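Local coordinates for protein dihydrodipicolinate synthase (Agrobacterium tumefaciens, PDB 3B4U) that probably catalyses the condensation of pyruvate with aspartate semialdehyde in lysine biosynthesis, at residues 10-14 / 26-30; 33-39 / 218-222; 45-49 / 247-251; 172-176 / 196-201. All coordinates share one frame; numbering follows the deposited sequence. Where two conformers were deposited one is given.

Interaction 1: residues 10-14 / 26-30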
loop_
_atom_site.group_PDB
_atom_site.type_symbol
_atom_site.label_atom_id
_atom_site.label_comp_id
_atom_site.label_asym_id
_atom_site.label_seq_id
_atom_site.Cartn_x
_atom_site.Cartn_y
_atom_site.Cartn_z
ATOM N N ALA B 10 15.214 -9.302 10.151
ATOM C CA ALA B 10 14.177 -8.863 9.218
ATOM C C ALA B 10 14.265 -9.885 8.087
ATOM O O ALA B 10 14.937 -9.688 7.081
ATOM C CB ALA B 10 14.462 -7.425 8.722
ATOM N N LEU B 11 13.621 -11.038 8.272
ATOM C CA LEU B 11 13.991 -12.237 7.533
ATOM C C LEU B 11 13.693 -12.073 6.048
ATOM O O LEU B 11 12.594 -11.706 5.655
ATOM C CB LEU B 11 13.222 -13.450 8.075
ATOM C CG LEU B 11 13.872 -14.780 7.779
ATOM C CD1 LEU B 11 15.076 -15.023 8.680
ATOM C CD2 LEU B 11 12.845 -15.914 7.883
ATOM N N THR B 12 14.652 -12.441 5.217
ATOM C CA THR B 12 14.446 -12.510 3.778
ATOM C C THR B 12 13.553 -13.708 3.428
ATOM O O THR B 12 13.568 -14.743 4.097
ATOM C CB THR B 12 15.815 -12.598 3.080
ATOM O OG1 THR B 12 16.655 -13.555 3.746
ATOM C CG2 THR B 12 16.525 -11.251 3.100
ATOM N N THR B 13 12.819 -13.540 2.332
ATOM C CA THR B 13 11.877 -14.540 1.848
ATOM C C THR B 13 12.448 -15.121 0.567
ATOM O O THR B 13 12.618 -14.378 -0.401
ATOM C CB THR B 13 10.506 -13.925 1.573
ATOM O OG1 THR B 13 9.994 -13.322 2.773
ATOM C CG2 THR B 13 9.514 -14.977 1.091
ATOM N N PRO B 14 12.743 -16.435 0.524
ATOM C CA PRO B 14 13.301 -17.044 -0.672
ATOM C C PRO B 14 12.211 -17.500 -1.620
ATOM O O PRO B 14 11.228 -18.085 -1.188
ATOM C CB PRO B 14 14.091 -18.239 -0.123
ATOM C CG PRO B 14 13.312 -18.673 1.097
ATOM C CD PRO B 14 12.641 -17.398 1.629
ATOM N N MET B 26 13.281 -21.145 3.680
ATOM C CA MET B 26 12.960 -20.023 4.549
ATOM C C MET B 26 13.084 -20.404 6.009
ATOM O O MET B 26 13.662 -19.670 6.818
ATOM C CB MET B 26 11.567 -19.519 4.212
ATOM C CG MET B 26 11.226 -18.212 4.861
ATOM S SD MET B 26 9.481 -17.636 4.255
ATOM C CE MET B 26 9.303 -16.043 5.330
ATOM N N ILE B 27 12.544 -21.574 6.341
ATOM C CA ILE B 27 12.608 -22.069 7.703
ATOM C C ILE B 27 14.055 -22.359 8.100
ATOM O O ILE B 27 14.478 -22.057 9.196
ATOM C CB ILE B 27 11.697 -23.302 7.872
ATOM C CG1 ILE B 27 10.243 -22.836 7.806
ATOM C CG2 ILE B 27 11.979 -24.037 9.144
ATOM C CD1 ILE B 27 9.203 -23.927 7.624
ATOM N N ALA B 28 14.818 -22.966 7.202
ATOM C CA ALA B 28 16.233 -23.254 7.491
ATOM C C ALA B 28 17.040 -21.962 7.725
ATOM O O ALA B 28 17.888 -21.902 8.617
ATOM C CB ALA B 28 16.846 -24.104 6.354
ATOM N N HIS B 29 16.728 -20.939 6.950
ATOM C CA HIS B 29 17.359 -19.642 7.132
ATOM C C HIS B 29 16.976 -19.033 8.476
ATOM O O HIS B 29 17.836 -18.525 9.195
ATOM C CB HIS B 29 17.024 -18.734 5.948
ATOM C CG HIS B 29 17.604 -17.380 6.059
ATOM N ND1 HIS B 29 18.957 -17.158 6.152
ATOM C CD2 HIS B 29 16.989 -16.177 6.082
ATOM C CE1 HIS B 29 19.143 -15.849 6.235
ATOM N NE2 HIS B 29 17.972 -15.222 6.199
ATOM N N ALA B 30 15.712 -19.124 8.849
ATOM C CA ALA B 30 15.290 -18.657 10.165
ATOM C C ALA B 30 16.056 -19.385 11.267
ATOM O O ALA B 30 16.536 -18.773 12.216
ATOM C CB ALA B 30 13.795 -18.851 10.341
#

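Interaction 2: residues 33-39 / 218-222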
loop_
_atom_site.group_PDB
_atom_site.type_symbol
_atom_site.label_atom_id
_atom_site.label_comp_id
_atom_site.label_asym_id
_atom_site.label_seq_id
_atom_site.Cartn_x
_atom_site.Cartn_y
_atom_site.Cartn_z
ATOM N N CYS B 33 19.581 -18.022 11.496
ATOM C CA CYS B 33 19.635 -16.718 12.128
ATOM C C CYS B 33 19.408 -16.788 13.636
ATOM O O CYS B 33 20.111 -16.111 14.415
ATOM C CB CYS B 33 18.590 -15.797 11.474
ATOM S SG CYS B 33 18.997 -15.277 9.791
ATOM N N LEU B 34 18.464 -17.613 14.055
ATOM C CA LEU B 34 18.245 -17.849 15.479
ATOM C C LEU B 34 19.463 -18.471 16.141
ATOM O O LEU B 34 19.955 -17.970 17.157
ATOM C CB LEU B 34 16.991 -18.701 15.670
ATOM C CG LEU B 34 15.658 -18.038 15.296
ATOM C CD1 LEU B 34 14.564 -19.078 15.167
ATOM C CD2 LEU B 34 15.239 -16.958 16.278
ATOM N N SER B 35 20.063 -19.458 15.506
ATOM C CA SER B 35 21.259 -20.101 16.050
ATOM C C SER B 35 22.446 -19.160 16.165
ATOM O O SER B 35 23.275 -19.286 17.074
ATOM C CB SER B 35 21.636 -21.298 15.154
ATOM O OG SER B 35 22.859 -21.914 15.565
ATOM N N ASN B 36 22.558 -18.226 15.237
ATOM C CA ASN B 36 23.693 -17.321 15.169
ATOM C C ASN B 36 23.503 -16.041 15.954
ATOM O O ASN B 36 24.367 -15.169 15.881
ATOM C CB ASN B 36 24.006 -16.988 13.722
ATOM C CG ASN B 36 24.665 -18.135 12.995
ATOM O OD1 ASN B 36 25.231 -19.045 13.630
ATOM N ND2 ASN B 36 24.573 -18.135 11.671
ATOM N N GLY B 37 22.414 -15.892 16.709
ATOM C CA GLY B 37 22.289 -14.765 17.617
ATOM C C GLY B 37 21.017 -13.978 17.586
ATOM O O GLY B 37 20.870 -13.065 18.364
ATOM N N CYS B 38 20.061 -14.315 16.730
ATOM C CA CYS B 38 18.782 -13.639 16.804
ATOM C C CYS B 38 17.952 -14.231 17.930
ATOM O O CYS B 38 17.862 -15.453 18.104
ATOM C CB CYS B 38 18.003 -13.764 15.501
ATOM S SG CYS B 38 18.747 -12.864 14.122
ATOM N N ASP B 39 17.281 -13.351 18.640
ATOM C CA ASP B 39 16.271 -13.709 19.624
ATOM C C ASP B 39 14.930 -14.082 18.997
ATOM O O ASP B 39 14.147 -14.810 19.572
ATOM C CB ASP B 39 16.105 -12.537 20.614
ATOM C CG ASP B 39 17.411 -12.213 21.294
ATOM O OD1 ASP B 39 17.904 -13.093 22.034
ATOM O OD2 ASP B 39 17.988 -11.131 21.119
ATOM N N THR B 218 24.868 -11.916 11.524
ATOM C CA THR B 218 24.049 -11.970 12.734
ATOM C C THR B 218 24.812 -11.604 14.002
ATOM O O THR B 218 24.354 -10.762 14.776
ATOM C CB THR B 218 23.393 -13.340 12.896
ATOM O OG1 THR B 218 22.713 -13.707 11.685
ATOM C CG2 THR B 218 22.413 -13.277 14.043
ATOM N N GLN B 219 25.962 -12.255 14.217
ATOM C CA GLN B 219 26.729 -11.971 15.422
ATOM C C GLN B 219 27.172 -10.519 15.508
ATOM O O GLN B 219 27.150 -9.913 16.579
ATOM C CB GLN B 219 27.937 -12.904 15.514
ATOM C CG GLN B 219 27.601 -14.236 16.122
ATOM C CD GLN B 219 27.354 -14.100 17.611
ATOM O OE1 GLN B 219 28.244 -13.656 18.357
ATOM N NE2 GLN B 219 26.186 -14.500 18.075
ATOM N N GLU B 220 27.557 -9.961 14.379
ATOM C CA GLU B 220 28.028 -8.588 14.364
ATOM C C GLU B 220 26.912 -7.606 14.721
ATOM O O GLU B 220 27.090 -6.661 15.488
ATOM C CB GLU B 220 28.624 -8.221 12.992
ATOM C CG GLU B 220 29.927 -8.942 12.658
ATOM C CD GLU B 220 29.800 -10.369 12.171
ATOM O OE1 GLU B 220 28.674 -10.905 12.030
ATOM O OE2 GLU B 220 30.869 -10.968 11.937
ATOM N N VAL B 221 25.724 -7.839 14.188
ATOM C CA VAL B 221 24.580 -6.999 14.533
ATOM C C VAL B 221 24.171 -7.224 15.987
ATOM O O VAL B 221 23.785 -6.278 16.657
ATOM C CB VAL B 221 23.401 -7.158 13.548
ATOM C CG1 VAL B 221 22.251 -6.262 13.965
ATOM C CG2 VAL B 221 23.841 -6.819 12.107
ATOM N N ARG B 222 24.239 -8.460 16.484
ATOM C CA ARG B 222 23.890 -8.700 17.882
ATOM C C ARG B 222 24.733 -7.861 18.844
ATOM O O ARG B 222 24.232 -7.329 19.823
ATOM C CB ARG B 222 23.986 -10.194 18.204
ATOM C CG ARG B 222 23.482 -10.492 19.594
ATOM C CD ARG B 222 23.648 -11.955 20.011
ATOM N NE ARG B 222 23.251 -12.109 21.412
ATOM C CZ ARG B 222 22.015 -12.175 21.873
ATOM N NH1 ARG B 222 20.945 -12.238 21.061
ATOM N NH2 ARG B 222 21.844 -12.174 23.184
HETATM O O HOH W 1 23.122 -16.029 10.332
HETATM O O HOH W 2 19.313 -12.980 24.278
#

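Interaction 3: residues 45-49 / 247-251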
loop_
_atom_site.group_PDB
_atom_site.type_symbol
_atom_site.label_atom_id
_atom_site.label_comp_id
_atom_site.label_asym_id
_atom_site.label_seq_id
_atom_site.Cartn_x
_atom_site.Cartn_y
_atom_site.Cartn_z
ATOM N N GLY B 45 8.307 -8.536 6.847
ATOM C CA GLY B 45 8.652 -7.121 6.934
ATOM C C GLY B 45 9.121 -6.611 5.585
ATOM O O GLY B 45 9.036 -7.299 4.568
ATOM N N THR B 46 9.690 -5.414 5.582
ATOM C CA THR B 46 10.162 -4.801 4.358
ATOM C C THR B 46 11.227 -5.673 3.679
ATOM O O THR B 46 11.153 -5.940 2.480
ATOM C CB THR B 46 10.686 -3.403 4.662
ATOM O OG1 THR B 46 9.637 -2.614 5.252
ATOM C CG2 THR B 46 11.204 -2.697 3.419
ATOM N N THR B 47 12.209 -6.126 4.455
ATOM C CA THR B 47 13.303 -6.947 3.946
ATOM C C THR B 47 12.849 -8.325 3.509
ATOM O O THR B 47 13.481 -8.978 2.696
ATOM C CB THR B 47 14.442 -7.026 4.995
ATOM O OG1 THR B 47 14.761 -5.699 5.427
ATOM C CG2 THR B 47 15.680 -7.683 4.410
ATOM N N GLY B 48 11.736 -8.763 4.071
ATOM C CA GLY B 48 11.040 -9.977 3.674
ATOM C C GLY B 48 10.149 -9.801 2.480
ATOM O O GLY B 48 9.435 -10.753 2.147
ATOM N N GLU B 49 10.104 -8.642 1.849
ATOM C CA GLU B 49 9.192 -8.423 0.748
ATOM C C GLU B 49 7.764 -8.748 1.171
ATOM O O GLU B 49 6.939 -9.233 0.403
ATOM C CB GLU B 49 9.600 -9.206 -0.508
ATOM C CG GLU B 49 10.937 -8.770 -1.044
ATOM C CD GLU B 49 11.495 -9.739 -2.051
ATOM O OE1 GLU B 49 10.994 -9.741 -3.201
ATOM O OE2 GLU B 49 12.449 -10.473 -1.701
ATOM N N THR B 247 16.770 -4.231 -0.453
ATOM C CA THR B 247 16.389 -5.593 -0.186
ATOM C C THR B 247 17.055 -6.583 -1.147
ATOM O O THR B 247 17.622 -7.594 -0.714
ATOM C CB THR B 247 14.856 -5.708 -0.120
ATOM O OG1 THR B 247 14.393 -4.893 0.980
ATOM C CG2 THR B 247 14.419 -7.163 0.077
ATOM N N PRO B 248 17.058 -6.288 -2.461
ATOM C CA PRO B 248 17.800 -7.179 -3.351
ATOM C C PRO B 248 19.304 -7.312 -2.980
ATOM O O PRO B 248 19.865 -8.398 -3.075
ATOM C CB PRO B 248 17.567 -6.549 -4.731
ATOM C CG PRO B 248 16.225 -5.823 -4.609
ATOM C CD PRO B 248 16.295 -5.267 -3.207
ATOM N N ALA B 249 19.939 -6.233 -2.527
ATOM C CA ALA B 249 21.343 -6.303 -2.121
ATOM C C ALA B 249 21.565 -7.130 -0.861
ATOM O O ALA B 249 22.520 -7.883 -0.765
ATOM C CB ALA B 249 21.935 -4.907 -1.966
ATOM N N VAL B 250 20.661 -7.018 0.110
ATOM C CA VAL B 250 20.736 -7.877 1.268
ATOM C C VAL B 250 20.677 -9.342 0.867
ATOM O O VAL B 250 21.449 -10.180 1.342
ATOM C CB VAL B 250 19.578 -7.537 2.252
ATOM C CG1 VAL B 250 19.411 -8.626 3.296
ATOM C CG2 VAL B 250 19.850 -6.221 2.950
ATOM N N LYS B 251 19.758 -9.665 -0.044
ATOM C CA LYS B 251 19.648 -11.047 -0.514
ATOM C C LYS B 251 20.913 -11.547 -1.213
ATOM O O LYS B 251 21.322 -12.692 -1.022
ATOM C CB LYS B 251 18.406 -11.197 -1.383
ATOM C CG LYS B 251 17.093 -11.108 -0.587
ATOM C CD LYS B 251 15.854 -11.248 -1.494
ATOM C CE LYS B 251 15.164 -12.574 -1.254
ATOM N NZ LYS B 251 13.959 -12.706 -2.105
HETATM O O HOH W 3 15.588 -4.061 3.409
#

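Interaction 4: residues 172-176 / 196-201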
loop_
_atom_site.group_PDB
_atom_site.type_symbol
_atom_site.label_atom_id
_atom_site.label_comp_id
_atom_site.label_asym_id
_atom_site.label_seq_id
_atom_site.Cartn_x
_atom_site.Cartn_y
_atom_site.Cartn_z
ATOM N N SER B 172 13.528 5.638 10.731
ATOM C CA SER B 172 13.616 6.967 10.126
ATOM C C SER B 172 15.031 7.399 9.763
ATOM O O SER B 172 15.192 8.260 8.904
ATOM C CB SER B 172 13.045 8.030 11.054
ATOM O OG SER B 172 13.803 8.160 12.218
ATOM N N GLY B 173 16.038 6.888 10.444
ATOM C CA GLY B 173 17.377 7.414 10.284
ATOM C C GLY B 173 17.487 8.874 10.710
ATOM O O GLY B 173 18.404 9.557 10.293
ATOM N N ASN B 174 16.619 9.327 11.593
ATOM C CA ASN B 174 16.560 10.722 12.046
ATOM C C ASN B 174 16.807 10.722 13.537
ATOM O O ASN B 174 15.893 10.533 14.329
ATOM C CB ASN B 174 15.184 11.266 11.698
ATOM C CG ASN B 174 14.994 12.697 12.038
ATOM O OD1 ASN B 174 15.783 13.265 12.760
ATOM N ND2 ASN B 174 13.894 13.300 11.550
ATOM N N TRP B 175 18.054 10.956 13.931
ATOM C CA TRP B 175 18.418 10.844 15.334
ATOM C C TRP B 175 17.691 11.808 16.221
ATOM O O TRP B 175 17.354 11.480 17.368
ATOM C CB TRP B 175 19.933 10.982 15.526
ATOM C CG TRP B 175 20.319 10.865 16.956
ATOM C CD1 TRP B 175 20.774 11.872 17.778
ATOM C CD2 TRP B 175 20.279 9.699 17.758
ATOM N NE1 TRP B 175 21.000 11.396 19.029
ATOM C CE2 TRP B 175 20.691 10.063 19.060
ATOM C CE3 TRP B 175 19.885 8.383 17.525
ATOM C CZ2 TRP B 175 20.771 9.146 20.095
ATOM C CZ3 TRP B 175 19.955 7.483 18.556
ATOM C CH2 TRP B 175 20.354 7.870 19.828
ATOM N N SER B 176 17.408 13.008 15.734
ATOM C CA SER B 176 16.624 13.996 16.507
ATOM C C SER B 176 15.304 13.400 16.937
ATOM O O SER B 176 14.769 13.729 17.990
ATOM C CB SER B 176 16.393 15.304 15.728
ATOM O OG SER B 176 15.433 15.263 14.683
ATOM N N ARG B 196 24.001 3.199 11.990
ATOM C CA ARG B 196 24.904 4.158 12.610
ATOM C C ARG B 196 24.497 4.589 14.002
ATOM O O ARG B 196 25.356 4.953 14.823
ATOM C CB ARG B 196 25.137 5.367 11.720
ATOM C CG ARG B 196 23.967 6.209 11.600
ATOM C CD ARG B 196 24.211 7.463 10.734
ATOM N NE ARG B 196 22.904 8.000 10.392
ATOM C CZ ARG B 196 22.619 9.160 9.811
ATOM N NH1 ARG B 196 23.560 10.019 9.511
ATOM N NH2 ARG B 196 21.345 9.458 9.569
ATOM N N ASP B 197 23.191 4.557 14.303
ATOM C CA ASP B 197 22.732 4.945 15.648
ATOM C C ASP B 197 22.207 3.821 16.499
ATOM O O ASP B 197 21.746 4.065 17.592
ATOM C CB ASP B 197 21.705 6.046 15.542
ATOM C CG ASP B 197 22.362 7.384 15.139
ATOM O OD1 ASP B 197 23.517 7.682 15.514
ATOM O OD2 ASP B 197 21.692 8.145 14.512
ATOM N N LEU B 198 22.352 2.579 16.038
ATOM C CA LEU B 198 21.839 1.432 16.769
ATOM C C LEU B 198 22.526 1.235 18.113
ATOM O O LEU B 198 21.885 1.222 19.147
ATOM C CB LEU B 198 21.942 0.184 15.902
ATOM C CG LEU B 198 21.564 -1.145 16.580
ATOM C CD1 LEU B 198 20.166 -1.097 17.157
ATOM C CD2 LEU B 198 21.741 -2.252 15.537
ATOM N N ALA B 199 23.852 1.119 18.112
ATOM C CA ALA B 199 24.552 0.885 19.379
ATOM C C ALA B 199 24.415 2.096 20.297
ATOM O O ALA B 199 24.180 1.963 21.485
ATOM C CB ALA B 199 26.030 0.496 19.137
ATOM N N ARG B 200 24.539 3.294 19.724
ATOM C CA ARG B 200 24.342 4.552 20.454
ATOM C C ARG B 200 22.995 4.586 21.152
ATOM O O ARG B 200 22.876 4.941 22.317
ATOM C CB ARG B 200 24.410 5.701 19.451
ATOM C CG ARG B 200 24.341 7.087 20.010
ATOM C CD ARG B 200 24.178 8.058 18.854
ATOM N NE ARG B 200 24.291 9.446 19.260
ATOM C CZ ARG B 200 24.125 10.469 18.418
ATOM N NH1 ARG B 200 24.286 11.718 18.841
ATOM N NH2 ARG B 200 23.818 10.239 17.155
ATOM N N GLY B 201 21.965 4.156 20.446
ATOM C CA GLY B 201 20.628 4.133 20.990
ATOM C C GLY B 201 20.413 3.059 22.030
ATOM O O GLY B 201 19.752 3.293 23.037
#

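Interaction 1: residues 10-14 / 26-30
L11 and A30 face each other at one end of this contact, with their CA atoms 7.1 Å apart. P14 and M26 close the other end, where the CA atoms come to 6.0 Å. Segment 10-14 starts at the last residue of strand 6-10, continues into the loop and runs along one flank of helix 23-35. Within the helix, A30 N donates to M26 O.

The methyls of L11 part: CD1 goes to H29, CD2 to A30 and M26. CG lies anti to the backbone N (chi1 -158°), which sends the branch out to the helix. CD1 then reaches H29 CD2 at 3.4 Å, obliquely to the ring, and the two side chains run antiparallel, side by side. CD2 packs at 3.9 Å from A30 CB and also approaches M26 CG.

M26 has an extended chain that passes the proline ring at about a right angle. P14 CD sits 3.5 Å from M26 CB. At the far end, M26 CE lies 3.8 Å from T13 OG1, which bonds G48 O.

T12 crosses H29 at about a right angle. Both residues are tied to N215: H29 NE2 and T12 N each pair with N215 OD1. T12 O is buried here and has no polar partner in the model. W263 meets the H29 ring, and V250, K251 and V254 of helix 246-258 touch T12 or H29. The whole is a strand-loop-helix unit, here the first strand and the helix that follows it in a TIM barrel of the dihydrodipicolinate synthase family.

Interaction 2: residues 33-39 / 218-222
The R222 guanidinium is met at its edge by G37 O and by the carboxylate of D39. Water 2 also lies in its plane. The two flat ionic groups are not coplanar: their planes stand 66° apart, and D39 OD2 is approached by R222 NH1 from above the carboxylate plane. The Q219 amide is set differently, with N36 O almost in its own plane.

These groups join two pieces of the TIM barrel's outer layer: the C-terminal end of helix 23-35 with the turn after it, and the start of helix 218-225. The helix end has the bonds of a Schellman motif, C38 N to C33 O and G37 N to L34 O. G37 takes a positive phi (131°), which suits glycine.

The turn presents two carbonyls to the second helix. Q219 NE2 donates to N36 O at 2.9 Å, in a nearly straight bond (164°) that comes from above the carbonyl plane. The Q219 chain is bent at chi2, and this turns the amide back to the turn. R222 has an extended chain and grips G37 O through NH1 at 2.8 Å. The same nitrogen makes a salt bridge to D39 OD2 at 3.2 Å. D39 OD2 also accepts from L7 N, which ties the turn to strand 6-10.

T218 fills the middle. Its CG2 lies 3.3 Å from N36 O and 3.7 Å from C38 SG. T218 OG1 is bonded to A214 O, and water 1 donates to it at 2.7 Å while accepting from N36 ND2 at 2.9 Å.

Interaction 3: residues 45-49 / 247-251
E49 and K251 reach across to each other with their side chains at a slant. K251 NZ donates to E49 OE2 at 2.7 Å and meets the syn lone pair, on the side of the other carboxylate oxygen. The E49 chain is extended beyond CG. The K251 chain is bent at chi3 (109°), and this turns CE and NZ to the carboxylate. K251 CD and CE also stay close to OE2. The pair is held at both ends: K251 NZ also bonds T13 O and D265 O, and E49 OE1 accepts from R267 N. The lysine ammonium therefore has three oxygen partners.

T247 points into the turn 46-49, a type I beta turn closed by E49 N to T46 O. Its CG2 lies anti to the backbone N and rests 3.3 Å from T47 O. The same methyl lies 4.0 Å from E49 CG. T247 OG1, anti to the carbonyl carbon, shares water 3 with T47 OG1, at 2.8 Å and 2.7 Å respectively. T47 CG2 meets V250 CG1 at 4.0 Å, with the two side chains at about a right angle.

T46 OG1 bonds Y139 OH and also Y109 OH of the second subunit. This matches the tyrosine-threonine-tyrosine triad known in the family, so the turn probably borders the active site. F110 of the second subunit packs on T46 and E49. In the barrel, the 45-49 loop follows strand 40-43 and precedes helix 57-67, and the contact sets it against the first turns of helix 246-258.

Interaction 4: residues 172-176 / 196-201
W175 and R200 form a cation-pi stack on the outer side of the barrel. The guanidinium lies flat on the indole, with planes 10° apart. R200 CZ stands 3.5 Å from the centroid of the five-membered ring. R200 CD lies over the six-membered ring in a CH-pi contact, 3.9 Å from its centroid. The extended chain of R200 thus follows the indole from one ring to the other. W175 NE1 and R200 NH1 are close, but both are donors and do not bond.

D197 helps to hold the guanidinium flat on the indole. R200 NH2 makes a salt bridge with D197 OD1 at 3.1 Å, and the oxygen lies in the guanidinium plane. D197 OD2 approaches W175 CB at 3.5 Å, and D197 CB comes obliquely to the rim of the six-membered ring, nearest CE3. G201 CA meets the edge of that ring at CH2, 3.9 Å away.

W175 starts helix 175-185, and the others belong to helix 195-203. Strand 189-192 lies between the two helices in the chain, so they are successive helices of the TIM barrel's outer layer. N174 is the N-cap residue of helix 175-185. Just before it, S172 OG accepts from N174 N in an ST turn. G173 O receives a weak bond from R196 NH2 at 3.0 Å, bent to 121°. R196 NE has a stronger partner in D194 OD2.

In the fold
Interactions 1, 2 and 3 form a connected patch of the barrel, and interaction 4 touches none of them. Interactions 1 and 2 share helix 23-35 and touch where L11 CD1 lies 4.1 Å from C33 SG. T13 joins interactions 1 and 3 by two probable hydrogen bonds, OG1 to G48 O and O to K251 NZ, each 2.7 Å. Interaction 3 probably borders the active site. Its T46 side chain is about 12 Å from a bound magnesium ion, too far for coordination. Interaction 4 is centred about 26 Å from interaction 1, across the chain's centre. Its nearest atoms come about 4 Å from interaction 2, and L198 packs on helix 218-225.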